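Local coordinates for protein Sqt1 (Chaetomium thermophilum, PDB 4ZOY) that probably acts as a dedicated WD40-repeat chaperone that captures a newly made ribosomal protein during its translation, in ribosome biogenesis, at residues S7-I21 and R468-E482. Sequence-based numbering, arbitrary orientation.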
loop_
_atom_site.group_PDB
_atom_site.type_symbol
_atom_site.label_atom_id
_atom_site.label_comp_id
_atom_site.label_asym_id
_atom_site.label_seq_id
_atom_site.Cartn_x
_atom_site.Cartn_y
_atom_site.Cartn_z
ATOM N N SER A 7 -22.653 0.637 -4.029
ATOM C CA SER A 7 -22.093 -0.703 -3.969
ATOM C C SER A 7 -22.975 -1.741 -4.656
ATOM O O SER A 7 -24.197 -1.603 -4.698
ATOM C CB SER A 7 -21.833 -1.119 -2.518
ATOM O OG SER A 7 -23.051 -1.277 -1.805
ATOM N N ILE A 8 -22.340 -2.779 -5.185
ATOM C CA ILE A 8 -23.048 -3.889 -5.824
ATOM C C ILE A 8 -23.006 -5.137 -4.944
ATOM O O ILE A 8 -23.679 -6.130 -5.219
ATOM C CB ILE A 8 -22.464 -4.233 -7.228
ATOM C CG1 ILE A 8 -21.005 -4.693 -7.124
ATOM C CG2 ILE A 8 -22.607 -3.059 -8.182
ATOM C CD1 ILE A 8 -20.414 -5.184 -8.439
ATOM N N ALA A 9 -22.199 -5.082 -3.887
ATOM C CA ALA A 9 -22.115 -6.154 -2.906
ATOM C C ALA A 9 -21.442 -5.616 -1.666
ATOM O O ALA A 9 -20.808 -4.560 -1.686
ATOM C CB ALA A 9 -21.340 -7.360 -3.444
ATOM N N TYR A 10 -21.598 -6.339 -0.568
ATOM C CA TYR A 10 -21.006 -5.922 0.683
ATOM C C TYR A 10 -20.701 -7.117 1.552
ATOM O O TYR A 10 -21.212 -8.221 1.332
ATOM C CB TYR A 10 -21.931 -4.956 1.430
ATOM C CG TYR A 10 -23.167 -5.612 2.002
ATOM C CD1 TYR A 10 -24.248 -5.916 1.195
ATOM C CD2 TYR A 10 -23.252 -5.910 3.354
ATOM C CE1 TYR A 10 -25.387 -6.518 1.720
ATOM C CE2 TYR A 10 -24.383 -6.502 3.885
ATOM C CZ TYR A 10 -25.445 -6.805 3.060
ATOM O OH TYR A 10 -26.572 -7.402 3.588
ATOM N N PHE A 11 -19.845 -6.894 2.539
ATOM C CA PHE A 11 -19.595 -7.892 3.562
ATOM C C PHE A 11 -19.533 -7.187 4.899
ATOM O O PHE A 11 -18.725 -6.277 5.089
ATOM C CB PHE A 11 -18.303 -8.656 3.286
ATOM C CG PHE A 11 -17.891 -9.558 4.408
ATOM C CD1 PHE A 11 -18.676 -10.646 4.762
ATOM C CD2 PHE A 11 -16.719 -9.326 5.109
ATOM C CE1 PHE A 11 -18.296 -11.479 5.803
ATOM C CE2 PHE A 11 -16.333 -10.155 6.144
ATOM C CZ PHE A 11 -17.122 -11.238 6.491
ATOM N N ASP A 12 -20.397 -7.586 5.830
ATOM C CA ASP A 12 -20.481 -6.894 7.104
ATOM C C ASP A 12 -20.041 -7.761 8.285
ATOM O O ASP A 12 -20.318 -7.415 9.435
ATOM C CB ASP A 12 -21.912 -6.389 7.331
ATOM C CG ASP A 12 -22.897 -7.521 7.527
ATOM O OD1 ASP A 12 -22.824 -8.512 6.773
ATOM O OD2 ASP A 12 -23.731 -7.427 8.454
ATOM N N GLY A 13 -19.332 -8.855 8.008
ATOM C CA GLY A 13 -18.905 -9.776 9.053
ATOM C C GLY A 13 -17.950 -9.240 10.108
ATOM O O GLY A 13 -17.995 -9.657 11.263
ATOM N N HIS A 14 -17.061 -8.328 9.728
ATOM C CA HIS A 14 -16.158 -7.735 10.714
ATOM C C HIS A 14 -16.950 -6.996 11.786
ATOM O O HIS A 14 -17.918 -6.310 11.484
ATOM C CB HIS A 14 -15.171 -6.772 10.044
ATOM C CG HIS A 14 -14.196 -7.440 9.126
ATOM N ND1 HIS A 14 -13.004 -7.973 9.571
ATOM C CD2 HIS A 14 -14.225 -7.650 7.788
ATOM C CE1 HIS A 14 -12.344 -8.486 8.549
ATOM N NE2 HIS A 14 -13.061 -8.299 7.453
ATOM N N LYS A 15 -16.537 -7.123 13.043
ATOM C CA LYS A 15 -17.278 -6.467 14.117
ATOM C C LYS A 15 -16.842 -5.025 14.315
ATOM O O LYS A 15 -17.575 -4.213 14.879
ATOM C CB LYS A 15 -17.127 -7.234 15.429
ATOM C CG LYS A 15 -17.681 -8.646 15.369
ATOM C CD LYS A 15 -17.539 -9.354 16.704
ATOM C CE LYS A 15 -18.137 -10.746 16.651
ATOM N NZ LYS A 15 -17.971 -11.447 17.952
ATOM N N ASP A 16 -15.641 -4.694 13.854
ATOM C CA ASP A 16 -15.171 -3.328 13.971
ATOM C C ASP A 16 -14.227 -3.033 12.806
ATOM O O ASP A 16 -14.232 -3.762 11.817
ATOM C CB ASP A 16 -14.484 -3.098 15.329
ATOM C CG ASP A 16 -14.653 -1.680 15.836
ATOM O OD1 ASP A 16 -14.959 -0.752 15.053
ATOM O OD2 ASP A 16 -14.485 -1.462 17.056
ATOM N N SER A 17 -13.447 -1.963 12.942
ATOM C CA SER A 17 -12.591 -1.431 11.879
ATOM C C SER A 17 -11.922 -2.485 11.022
ATOM O O SER A 17 -11.268 -3.395 11.528
ATOM C CB SER A 17 -11.497 -0.556 12.482
ATOM O OG SER A 17 -12.034 0.432 13.345
ATOM N N VAL A 18 -12.080 -2.339 9.710
ATOM C CA VAL A 18 -11.397 -3.205 8.760
ATOM C C VAL A 18 -10.175 -2.442 8.239
ATOM O O VAL A 18 -10.306 -1.525 7.422
ATOM C CB VAL A 18 -12.316 -3.639 7.596
ATOM C CG1 VAL A 18 -11.750 -4.884 6.938
ATOM C CG2 VAL A 18 -13.740 -3.943 8.107
ATOM N N PHE A 19 -8.999 -2.813 8.749
ATOM C CA PHE A 19 -7.770 -2.052 8.516
ATOM C C PHE A 19 -7.017 -2.451 7.266
ATOM O O PHE A 19 -6.258 -1.646 6.724
ATOM C CB PHE A 19 -6.805 -2.207 9.696
ATOM C CG PHE A 19 -7.269 -1.551 10.966
ATOM C CD1 PHE A 19 -7.516 -0.194 11.013
ATOM C CD2 PHE A 19 -7.403 -2.294 12.125
ATOM C CE1 PHE A 19 -7.923 0.412 12.199
ATOM C CE2 PHE A 19 -7.804 -1.695 13.307
ATOM C CZ PHE A 19 -8.065 -0.345 13.339
ATOM N N ALA A 20 -7.192 -3.697 6.836
ATOM C CA ALA A 20 -6.310 -4.271 5.824
ATOM C C ALA A 20 -7.057 -5.037 4.760
ATOM O O ALA A 20 -8.124 -5.627 5.021
ATOM C CB ALA A 20 -5.286 -5.181 6.495
ATOM N N ILE A 21 -6.494 -5.047 3.552
ATOM C CA ILE A 21 -7.072 -5.796 2.453
ATOM C C ILE A 21 -5.967 -6.233 1.498
ATOM O O ILE A 21 -5.002 -5.494 1.267
ATOM C CB ILE A 21 -8.151 -4.969 1.717
ATOM C CG1 ILE A 21 -8.763 -5.746 0.549
ATOM C CG2 ILE A 21 -7.602 -3.605 1.267
ATOM C CD1 ILE A 21 -10.065 -5.115 0.001
ATOM N N ARG A 468 -13.300 -3.372 -10.833
ATOM C CA ARG A 468 -13.949 -3.760 -9.593
ATOM C C ARG A 468 -13.093 -3.315 -8.432
ATOM O O ARG A 468 -11.915 -3.661 -8.345
ATOM C CB ARG A 468 -14.185 -5.268 -9.537
ATOM C CG ARG A 468 -15.367 -5.697 -10.380
ATOM C CD ARG A 468 -16.146 -6.820 -9.727
ATOM N NE ARG A 468 -17.465 -6.967 -10.337
ATOM C CZ ARG A 468 -18.313 -7.952 -10.057
ATOM N NH1 ARG A 468 -17.980 -8.886 -9.175
ATOM N NH2 ARG A 468 -19.494 -8.002 -10.660
ATOM N N ILE A 469 -13.696 -2.526 -7.552
ATOM C CA ILE A 469 -13.005 -1.970 -6.390
ATOM C C ILE A 469 -13.595 -2.580 -5.136
ATOM O O ILE A 469 -14.814 -2.601 -4.970
ATOM C CB ILE A 469 -13.130 -0.433 -6.343
ATOM C CG1 ILE A 469 -12.582 0.185 -7.636
ATOM C CG2 ILE A 469 -12.445 0.147 -5.108
ATOM C CD1 ILE A 469 -12.813 1.675 -7.750
ATOM N N VAL A 470 -12.741 -3.123 -4.277
ATOM C CA VAL A 470 -13.190 -3.624 -2.982
ATOM C C VAL A 470 -12.562 -2.777 -1.901
ATOM O O VAL A 470 -11.356 -2.541 -1.908
ATOM C CB VAL A 470 -12.836 -5.105 -2.774
ATOM C CG1 VAL A 470 -13.481 -5.624 -1.482
ATOM C CG2 VAL A 470 -13.300 -5.936 -3.975
ATOM N N THR A 471 -13.396 -2.303 -0.982
ATOM C CA THR A 471 -12.986 -1.349 0.047
ATOM C C THR A 471 -13.041 -1.937 1.443
ATOM O O THR A 471 -13.773 -2.897 1.701
ATOM C CB THR A 471 -13.871 -0.113 0.045
ATOM O OG1 THR A 471 -15.229 -0.518 0.295
ATOM C CG2 THR A 471 -13.788 0.617 -1.288
ATOM N N VAL A 472 -12.277 -1.341 2.350
ATOM C CA VAL A 472 -12.382 -1.677 3.768
ATOM C C VAL A 472 -12.587 -0.380 4.542
ATOM O O VAL A 472 -11.932 0.643 4.290
ATOM C CB VAL A 472 -11.143 -2.459 4.287
ATOM C CG1 VAL A 472 -11.083 -3.839 3.655
ATOM C CG2 VAL A 472 -9.832 -1.688 4.048
ATOM N N GLY A 473 -13.550 -0.401 5.462
ATOM C CA GLY A 473 -13.910 0.813 6.175
ATOM C C GLY A 473 -13.750 0.784 7.690
ATOM O O GLY A 473 -13.789 -0.271 8.334
ATOM N N ASP A 474 -13.612 1.972 8.266
ATOM C CA ASP A 474 -13.543 2.087 9.717
ATOM C C ASP A 474 -14.919 1.843 10.323
ATOM O O ASP A 474 -15.024 1.643 11.539
ATOM C CB ASP A 474 -13.024 3.460 10.132
ATOM C CG ASP A 474 -12.456 3.463 11.535
ATOM O OD1 ASP A 474 -11.714 2.525 11.879
ATOM O OD2 ASP A 474 -12.747 4.417 12.289
ATOM N N ASP A 475 -15.944 1.866 9.469
ATOM C CA ASP A 475 -17.322 1.548 9.863
ATOM C C ASP A 475 -17.615 0.044 9.840
ATOM O O ASP A 475 -18.778 -0.358 9.879
ATOM C CB ASP A 475 -18.316 2.302 8.959
ATOM C CG ASP A 475 -18.043 2.127 7.466
ATOM O OD1 ASP A 475 -17.041 1.487 7.081
ATOM O OD2 ASP A 475 -18.853 2.649 6.670
ATOM N N ALA A 476 -16.563 -0.774 9.750
ATOM C CA ALA A 476 -16.636 -2.238 9.878
ATOM C C ALA A 476 -17.325 -2.908 8.704
ATOM O O ALA A 476 -17.823 -4.032 8.827
ATOM C CB ALA A 476 -17.339 -2.648 11.203
ATOM N N VAL A 477 -17.330 -2.233 7.558
ATOM C CA VAL A 477 -17.957 -2.786 6.365
ATOM C C VAL A 477 -16.938 -2.866 5.231
ATOM O O VAL A 477 -15.995 -2.071 5.169
ATOM C CB VAL A 477 -19.169 -1.944 5.916
ATOM C CG1 VAL A 477 -20.039 -2.728 4.938
ATOM C CG2 VAL A 477 -20.001 -1.514 7.122
ATOM N N VAL A 478 -17.152 -3.858 4.377
ATOM C CA VAL A 478 -16.410 -4.090 3.136
ATOM C C VAL A 478 -17.389 -3.907 1.989
ATOM O O VAL A 478 -18.449 -4.542 1.987
ATOM C CB VAL A 478 -15.817 -5.502 3.102
ATOM C CG1 VAL A 478 -15.134 -5.793 1.766
ATOM C CG2 VAL A 478 -14.847 -5.719 4.281
ATOM N N LEU A 479 -17.069 -3.038 1.030
ATOM C CA LEU A 479 -17.973 -2.778 -0.093
ATOM C C LEU A 479 -17.332 -3.146 -1.425
ATOM O O LEU A 479 -16.107 -3.159 -1.553
ATOM C CB LEU A 479 -18.415 -1.310 -0.131
ATOM C CG LEU A 479 -19.229 -0.803 1.063
ATOM C CD1 LEU A 479 -19.647 0.638 0.875
ATOM C CD2 LEU A 479 -20.457 -1.707 1.259
ATOM N N VAL A 480 -18.168 -3.467 -2.408
ATOM C CA VAL A 480 -17.711 -3.758 -3.764
ATOM C C VAL A 480 -18.334 -2.753 -4.711
ATOM O O VAL A 480 -19.551 -2.556 -4.690
ATOM C CB VAL A 480 -18.088 -5.178 -4.212
ATOM C CG1 VAL A 480 -17.563 -5.432 -5.627
ATOM C CG2 VAL A 480 -17.535 -6.214 -3.243
ATOM N N PHE A 481 -17.502 -2.112 -5.530
ATOM C CA PHE A 481 -17.946 -1.126 -6.501
ATOM C C PHE A 481 -17.519 -1.548 -7.907
ATOM O O PHE A 481 -16.534 -2.274 -8.060
ATOM C CB PHE A 481 -17.351 0.252 -6.192
ATOM C CG PHE A 481 -17.766 0.830 -4.864
ATOM C CD1 PHE A 481 -19.065 1.264 -4.656
ATOM C CD2 PHE A 481 -16.847 0.994 -3.843
ATOM C CE1 PHE A 481 -19.442 1.826 -3.444
ATOM C CE2 PHE A 481 -17.217 1.559 -2.628
ATOM C CZ PHE A 481 -18.518 1.974 -2.425
ATOM N N GLU A 482 -18.236 -1.080 -8.925
ATOM C CA GLU A 482 -17.821 -1.345 -10.301
ATOM C C GLU A 482 -17.716 -0.058 -11.098
ATOM O O GLU A 482 -18.452 0.893 -10.866
ATOM C CB GLU A 482 -18.785 -2.316 -10.989
ATOM C CG GLU A 482 -20.188 -1.792 -11.146
ATOM C CD GLU A 482 -21.108 -2.799 -11.816
ATOM O OE1 GLU A 482 -20.656 -3.934 -12.094
ATOM O OE2 GLU A 482 -22.285 -2.454 -12.052
HETATM O O HOH W 1 -17.188 -6.358 7.461
HETATM O O HOH W 2 -16.673 1.066 13.671
#
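The closure of the WD40 propeller is made here: strand 9-11, from the N-terminus, completes the last blade by running antiparallel (163°) beside the C-terminal strand 478-482, as in the Velcro closure of this fold. Backbone hydrogen bonds tie residues 8-11 to 478-480: F11 N to V478 O at 2.8 Å, its reciprocal V478 N to F11 O, and I8 N to V480 O. Reaching across strand 478-482, I8 lays CD1 over one face of the R468 guanidinium, offset toward its rim and 3.7 Å from NH2, which hydrogen-bonds to A55 O.

At the turn from G473 to A476, V18 N (3.0 Å) and A476 N grip G473 O from opposite faces of its plane. S17 OG donates to D474 OD1 at 2.6 Å, arriving 44° out of the carboxylate plane; with CG of D474 anti to its amide nitrogen (chi1 -159°), the carboxylate swings back to S17. An alanine in place of D474 would remove this acceptor and is likely to leave the S17 hydroxyl without its mate and free to turn. One water donates to F11 O and A476 O and accepts from H14 N; a second donates to D16 OD1 and D474 O.

Between the blades, V18 CG1 packs on V472 CG1 (3.5 Å), and I21 CD1 on V470 CG1 (3.8 Å). Strand 18-23 is an outermost strand of the neighbouring blade, paired with 30-36, whereas strand 468-473 lies between 478-482 and 457-461 in the closing one.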